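Local atomic coordinates of citrinin polyketide synthase (Monascus purpureus, PDB entry 5MPT), a protein that builds the polyketide precursor of the mycotoxin citrinin, here represented by its C-methylation domain, which carries S-adenosyl-L-homocysteine. Residues Val288-His302 / Gln345-Tyr359. Sequence-based numbering, arbitrary orientation.
Sequences VHATRNLEISTRNIH and QPATHWKKILTSVGY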
loop_
_atom_site.group_PDB
_atom_site.type_symbol
_atom_site.label_atom_id
_atom_site.label_comp_id
_atom_site.label_asym_id
_atom_site.label_seq_id
_atom_site.Cartn_x
_atom_site.Cartn_y
_atom_site.Cartn_z
ATOM N N VAL A 288 2.689 -1.337 -7.626
ATOM C CA VAL A 288 3.086 -0.648 -8.852
ATOM C C VAL A 288 3.649 0.746 -8.519
ATOM O O VAL A 288 4.565 1.236 -9.187
ATOM C CB VAL A 288 1.910 -0.605 -9.847
ATOM C CG1 VAL A 288 2.271 0.235 -11.075
ATOM C CG2 VAL A 288 1.510 -2.030 -10.296
ATOM N N HIS A 289 3.156 1.391 -7.466
ATOM C CA HIS A 289 3.731 2.676 -7.078
ATOM C C HIS A 289 5.195 2.564 -6.714
ATOM O O HIS A 289 5.902 3.579 -6.766
ATOM C CB HIS A 289 2.954 3.308 -5.922
ATOM C CG HIS A 289 3.024 2.571 -4.624
ATOM N ND1 HIS A 289 1.900 2.046 -4.035
ATOM C CD2 HIS A 289 4.036 2.359 -3.750
ATOM C CE1 HIS A 289 2.219 1.504 -2.873
ATOM N NE2 HIS A 289 3.508 1.694 -2.665
ATOM N N ALA A 290 5.672 1.372 -6.327
ATOM C CA ALA A 290 7.047 1.230 -5.845
ATOM C C ALA A 290 8.041 1.138 -6.975
ATOM O O ALA A 290 9.253 1.071 -6.707
ATOM C CB ALA A 290 7.174 -0.022 -4.969
ATOM N N THR A 291 7.577 1.186 -8.206
ATOM C CA THR A 291 8.485 1.059 -9.334
ATOM C C THR A 291 9.000 2.434 -9.760
ATOM O O THR A 291 8.499 3.484 -9.346
ATOM C CB THR A 291 7.803 0.347 -10.508
ATOM O OG1 THR A 291 6.730 1.137 -11.042
ATOM C CG2 THR A 291 7.261 -1.006 -10.091
ATOM N N ARG A 292 9.998 2.413 -10.653
ATOM C CA ARG A 292 10.675 3.636 -11.046
ATOM C C ARG A 292 9.791 4.545 -11.880
ATOM O O ARG A 292 9.865 5.770 -11.757
ATOM C CB ARG A 292 11.934 3.269 -11.822
ATOM C CG ARG A 292 13.007 2.591 -10.967
ATOM C CD ARG A 292 14.238 2.135 -11.779
ATOM N NE ARG A 292 15.311 1.719 -10.866
ATOM C CZ ARG A 292 15.289 0.564 -10.200
ATOM N NH1 ARG A 292 14.284 -0.280 -10.362
ATOM N NH2 ARG A 292 16.252 0.248 -9.350
ATOM N N ASN A 293 8.993 3.973 -12.773
ATOM C CA ASN A 293 8.360 4.748 -13.835
ATOM C C ASN A 293 7.001 4.126 -14.101
ATOM O O ASN A 293 6.917 2.965 -14.501
ATOM C CB ASN A 293 9.235 4.770 -15.103
ATOM C CG ASN A 293 8.590 5.550 -16.258
ATOM O OD1 ASN A 293 7.454 5.271 -16.671
ATOM N ND2 ASN A 293 9.327 6.522 -16.797
ATOM N N LEU A 294 5.937 4.874 -13.793
ATOM C CA LEU A 294 4.603 4.293 -13.849
ATOM C C LEU A 294 4.181 3.992 -15.277
ATOM O O LEU A 294 3.479 3.002 -15.521
ATOM C CB LEU A 294 3.603 5.227 -13.175
ATOM C CG LEU A 294 3.807 5.409 -11.676
ATOM C CD1 LEU A 294 2.670 6.236 -11.103
ATOM C CD2 LEU A 294 3.915 4.071 -10.907
ATOM N N GLU A 295 4.580 4.836 -16.230
ATOM C CA GLU A 295 4.296 4.554 -17.644
ATOM C C GLU A 295 4.895 3.224 -18.080
ATOM O O GLU A 295 4.224 2.392 -18.716
ATOM C CB GLU A 295 4.848 5.668 -18.527
ATOM C CG GLU A 295 4.038 6.948 -18.516
ATOM C CD GLU A 295 4.494 7.931 -19.578
ATOM O OE1 GLU A 295 5.132 7.491 -20.562
ATOM O OE2 GLU A 295 4.211 9.140 -19.419
ATOM N N ILE A 296 6.172 3.022 -17.786
ATOM C CA ILE A 296 6.832 1.777 -18.167
ATOM C C ILE A 296 6.161 0.594 -17.486
ATOM O O ILE A 296 5.870 -0.426 -18.124
ATOM C CB ILE A 296 8.341 1.858 -17.840
ATOM C CG1 ILE A 296 9.007 2.891 -18.739
ATOM C CG2 ILE A 296 9.007 0.498 -17.944
ATOM C CD1 ILE A 296 10.467 3.159 -18.376
ATOM N N SER A 297 5.881 0.716 -16.182
ATOM C CA SER A 297 5.303 -0.415 -15.469
ATOM C C SER A 297 3.903 -0.751 -15.990
ATOM O O SER A 297 3.575 -1.923 -16.193
ATOM C CB SER A 297 5.250 -0.132 -13.984
ATOM O OG SER A 297 6.563 -0.052 -13.492
ATOM N N THR A 298 3.053 0.259 -16.183
ATOM C CA THR A 298 1.692 -0.034 -16.573
ATOM C C THR A 298 1.642 -0.446 -18.039
ATOM O O THR A 298 0.756 -1.203 -18.431
ATOM C CB THR A 298 0.751 1.154 -16.278
ATOM O OG1 THR A 298 1.163 2.300 -17.020
ATOM C CG2 THR A 298 0.681 1.502 -14.742
ATOM N N ARG A 299 2.586 0.019 -18.853
ATOM C CA ARG A 299 2.683 -0.466 -20.226
ATOM C C ARG A 299 3.064 -1.941 -20.248
ATOM O O ARG A 299 2.472 -2.740 -20.988
ATOM C CB ARG A 299 3.695 0.370 -21.010
ATOM C CG ARG A 299 3.725 0.037 -22.507
ATOM C CD ARG A 299 4.632 0.967 -23.283
ATOM N NE ARG A 299 4.063 2.304 -23.468
ATOM C CZ ARG A 299 4.518 3.419 -22.897
ATOM N NH1 ARG A 299 5.568 3.396 -22.080
ATOM N NH2 ARG A 299 3.919 4.574 -23.152
ATOM N N ASN A 300 4.052 -2.323 -19.438
ATOM C CA ASN A 300 4.406 -3.729 -19.309
ATOM C C ASN A 300 3.187 -4.561 -18.932
ATOM O O ASN A 300 2.922 -5.609 -19.526
ATOM C CB ASN A 300 5.506 -3.914 -18.266
ATOM C CG ASN A 300 6.831 -3.299 -18.674
ATOM O OD1 ASN A 300 7.113 -3.101 -19.856
ATOM N ND2 ASN A 300 7.663 -3.028 -17.691
ATOM N N ILE A 301 2.444 -4.107 -17.915
ATOM C CA ILE A 301 1.244 -4.810 -17.487
ATOM C C ILE A 301 0.255 -4.909 -18.636
ATOM O O ILE A 301 -0.357 -5.961 -18.866
ATOM C CB ILE A 301 0.658 -4.092 -16.259
ATOM C CG1 ILE A 301 1.633 -4.297 -15.083
ATOM C CG2 ILE A 301 -0.754 -4.553 -16.036
ATOM C CD1 ILE A 301 1.331 -3.446 -13.852
ATOM N N HIS A 302 0.072 -3.815 -19.378
ATOM C CA HIS A 302 -0.859 -3.838 -20.499
ATOM C C HIS A 302 -0.547 -4.972 -21.462
ATOM O O HIS A 302 -1.450 -5.661 -21.942
ATOM C CB HIS A 302 -0.826 -2.504 -21.243
ATOM C CG HIS A 302 -1.937 -2.341 -22.221
ATOM N ND1 HIS A 302 -1.829 -2.717 -23.542
ATOM C CD2 HIS A 302 -3.182 -1.841 -22.074
ATOM C CE1 HIS A 302 -2.968 -2.460 -24.163
ATOM N NE2 HIS A 302 -3.818 -1.944 -23.289
ATOM N N GLN A 345 0.261 8.209 -5.633
ATOM C CA GLN A 345 -0.362 9.173 -6.535
ATOM C C GLN A 345 -1.879 9.058 -6.473
ATOM O O GLN A 345 -2.423 7.964 -6.270
ATOM C CB GLN A 345 0.118 8.982 -7.982
ATOM C CG GLN A 345 1.628 9.309 -8.144
ATOM C CD GLN A 345 1.974 10.759 -7.845
ATOM O OE1 GLN A 345 2.936 11.055 -7.111
ATOM N NE2 GLN A 345 1.227 11.673 -8.431
ATOM N N PRO A 346 -2.585 10.177 -6.632
ATOM C CA PRO A 346 -4.043 10.129 -6.653
ATOM C C PRO A 346 -4.520 9.475 -7.927
ATOM O O PRO A 346 -3.817 9.470 -8.946
ATOM C CB PRO A 346 -4.452 11.601 -6.608
ATOM C CG PRO A 346 -3.351 12.291 -7.282
ATOM C CD PRO A 346 -2.092 11.542 -6.892
ATOM N N ALA A 347 -5.734 8.937 -7.848
ATOM C CA ALA A 347 -6.312 8.170 -8.955
ATOM C C ALA A 347 -6.297 8.948 -10.267
ATOM O O ALA A 347 -6.156 8.354 -11.350
ATOM C CB ALA A 347 -7.735 7.767 -8.601
ATOM N N THR A 348 -6.463 10.270 -10.193
ATOM C CA THR A 348 -6.480 11.093 -11.398
ATOM C C THR A 348 -5.153 10.991 -12.140
ATOM O O THR A 348 -5.125 10.955 -13.379
ATOM C CB THR A 348 -6.794 12.546 -11.038
ATOM O OG1 THR A 348 -5.912 12.994 -9.996
ATOM C CG2 THR A 348 -8.232 12.683 -10.558
ATOM N N HIS A 349 -4.045 10.924 -11.401
ATOM C CA HIS A 349 -2.744 10.735 -12.021
ATOM C C HIS A 349 -2.619 9.341 -12.599
ATOM O O HIS A 349 -2.096 9.156 -13.706
ATOM C CB HIS A 349 -1.632 10.967 -10.995
ATOM C CG HIS A 349 -0.260 10.728 -11.538
ATOM N ND1 HIS A 349 0.378 11.626 -12.366
ATOM C CD2 HIS A 349 0.593 9.688 -11.380
ATOM C CE1 HIS A 349 1.568 11.151 -12.688
ATOM N NE2 HIS A 349 1.727 9.982 -12.094
ATOM N N TRP A 350 -3.043 8.337 -11.838
ATOM C CA TRP A 350 -3.047 6.982 -12.360
ATOM C C TRP A 350 -3.811 6.907 -13.675
ATOM O O TRP A 350 -3.362 6.262 -14.616
ATOM C CB TRP A 350 -3.648 6.032 -11.334
ATOM C CG TRP A 350 -2.742 5.693 -10.214
ATOM C CD1 TRP A 350 -2.773 6.186 -8.952
ATOM C CD2 TRP A 350 -1.667 4.753 -10.255
ATOM N NE1 TRP A 350 -1.782 5.611 -8.198
ATOM C CE2 TRP A 350 -1.079 4.737 -8.988
ATOM C CE3 TRP A 350 -1.134 3.936 -11.259
ATOM C CZ2 TRP A 350 0.019 3.925 -8.685
ATOM C CZ3 TRP A 350 -0.055 3.137 -10.949
ATOM C CH2 TRP A 350 0.509 3.130 -9.698
ATOM N N LYS A 351 -4.972 7.560 -13.763
ATOM C CA LYS A 351 -5.722 7.536 -15.018
ATOM C C LYS A 351 -4.904 8.146 -16.150
ATOM O O LYS A 351 -4.890 7.622 -17.272
ATOM C CB LYS A 351 -7.051 8.271 -14.844
ATOM C CG LYS A 351 -7.907 8.357 -16.085
ATOM C CD LYS A 351 -9.196 9.095 -15.776
ATOM C CE LYS A 351 -10.123 9.250 -16.998
ATOM N NZ LYS A 351 -11.048 8.106 -17.168
ATOM N N LYS A 352 -4.212 9.250 -15.873
ATOM C CA LYS A 352 -3.383 9.880 -16.898
ATOM C C LYS A 352 -2.355 8.902 -17.439
ATOM O O LYS A 352 -2.234 8.721 -18.656
ATOM C CB LYS A 352 -2.697 11.123 -16.334
ATOM C CG LYS A 352 -2.028 11.984 -17.399
ATOM C CD LYS A 352 -1.191 13.110 -16.798
ATOM C CE LYS A 352 0.101 12.587 -16.166
ATOM N NZ LYS A 352 0.945 13.671 -15.584
ATOM N N ILE A 353 -1.605 8.256 -16.547
ATOM C CA ILE A 353 -0.610 7.281 -16.978
ATOM C C ILE A 353 -1.278 6.177 -17.779
ATOM O O ILE A 353 -0.853 5.845 -18.890
ATOM C CB ILE A 353 0.130 6.692 -15.767
ATOM C CG1 ILE A 353 0.833 7.801 -14.959
ATOM C CG2 ILE A 353 1.097 5.604 -16.211
ATOM C CD1 ILE A 353 1.965 8.454 -15.653
ATOM N N LEU A 354 -2.317 5.572 -17.197
ATOM C CA LEU A 354 -2.957 4.398 -17.777
ATOM C C LEU A 354 -3.488 4.694 -19.168
ATOM O O LEU A 354 -3.288 3.908 -20.099
ATOM C CB LEU A 354 -4.073 3.930 -16.854
ATOM C CG LEU A 354 -3.586 3.319 -15.555
ATOM C CD1 LEU A 354 -4.701 3.312 -14.523
ATOM C CD2 LEU A 354 -3.096 1.910 -15.807
ATOM N N THR A 355 -4.124 5.849 -19.340
ATOM C CA THR A 355 -4.649 6.215 -20.648
ATOM C C THR A 355 -3.519 6.393 -21.656
ATOM O O THR A 355 -3.632 5.978 -22.817
ATOM C CB THR A 355 -5.460 7.500 -20.518
ATOM O OG1 THR A 355 -6.574 7.263 -19.655
ATOM C CG2 THR A 355 -5.967 7.971 -21.856
ATOM N N SER A 356 -2.419 7.006 -21.226
ATOM C CA SER A 356 -1.329 7.315 -22.137
ATOM C C SER A 356 -0.624 6.071 -22.661
ATOM O O SER A 356 0.006 6.144 -23.719
ATOM C CB SER A 356 -0.326 8.241 -21.439
ATOM O OG SER A 356 0.379 7.566 -20.409
ATOM N N VAL A 357 -0.706 4.933 -21.964
ATOM C CA VAL A 357 -0.028 3.717 -22.404
ATOM C C VAL A 357 -0.979 2.727 -23.078
ATOM O O VAL A 357 -0.557 1.624 -23.431
ATOM C CB VAL A 357 0.733 3.045 -21.252
ATOM C CG1 VAL A 357 1.681 4.063 -20.610
ATOM C CG2 VAL A 357 -0.199 2.436 -20.209
ATOM N N GLY A 358 -2.248 3.083 -23.260
ATOM C CA GLY A 358 -3.143 2.268 -24.073
ATOM C C GLY A 358 -4.316 1.650 -23.351
ATOM O O GLY A 358 -5.078 0.919 -23.995
ATOM N N TYR A 359 -4.533 1.864 -22.057
ATOM C CA TYR A 359 -5.736 1.332 -21.431
ATOM C C TYR A 359 -6.946 2.127 -21.907
ATOM O O TYR A 359 -6.870 3.343 -22.085
ATOM C CB TYR A 359 -5.606 1.394 -19.912
ATOM C CG TYR A 359 -4.565 0.465 -19.294
ATOM C CD1 TYR A 359 -3.225 0.840 -19.198
ATOM C CD2 TYR A 359 -4.921 -0.806 -18.860
ATOM C CE1 TYR A 359 -2.278 -0.018 -18.622
ATOM C CE2 TYR A 359 -4.001 -1.654 -18.290
ATOM C CZ TYR A 359 -2.679 -1.264 -18.190
ATOM O OH TYR A 359 -1.767 -2.117 -17.624
HETATM O O HOH W 1 2.076 2.549 -25.244
#
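Tyr359 OH donates a hydrogen bond to Thr298 O (2.8 Å), in the carbonyl plane and on a lone pair. Thr298 O also accepts from His302 N, so two donors grip it. His302 turns its CG anti to the backbone N (chi1 -168°), which brings CD2 over the centre of one Tyr359 ring face. The pair is T-shaped, with ring centroids 4.8 Å apart. Leu354 CD2 lies on the opposite face of the tyrosine. His302 NE2 is hydrogen-bonded to Ala382 O.

The buried side is tight. Leu294 CD1 makes a CH-pi contact over the six-membered ring of Trp350, 4.1 Å from its centroid. Val288 CG1 meets the edge of the Trp350 ring, 3.7 Å from Trp350 CH2. Ile353 CG2 packs 3.4 Å from Thr298 OG1, whose proton goes to Leu294 O.

The outer side is looser. In one of its two modelled conformers, Arg299 lays a guanidinium face over Val357 CG1, off-centre. There its NE donates to a water, which bonds only weakly to Val357 O. Glu295 rests its CG on Ile353 CD1 (3.8 Å). Gly358, with positive phi, makes a Schellman motif after helix 347-356.

The catalytic His289 sits beside Trp350 and bonds through ND1 to the catalytic Glu315. Helix segments 294-302 and 347-356 cross at -56° within the Rossmann-like methyltransferase fold. Beneath them, Trp350 and Tyr359 reach strands 309-316 and 375-381, and Leu354 reaches strand 361-364.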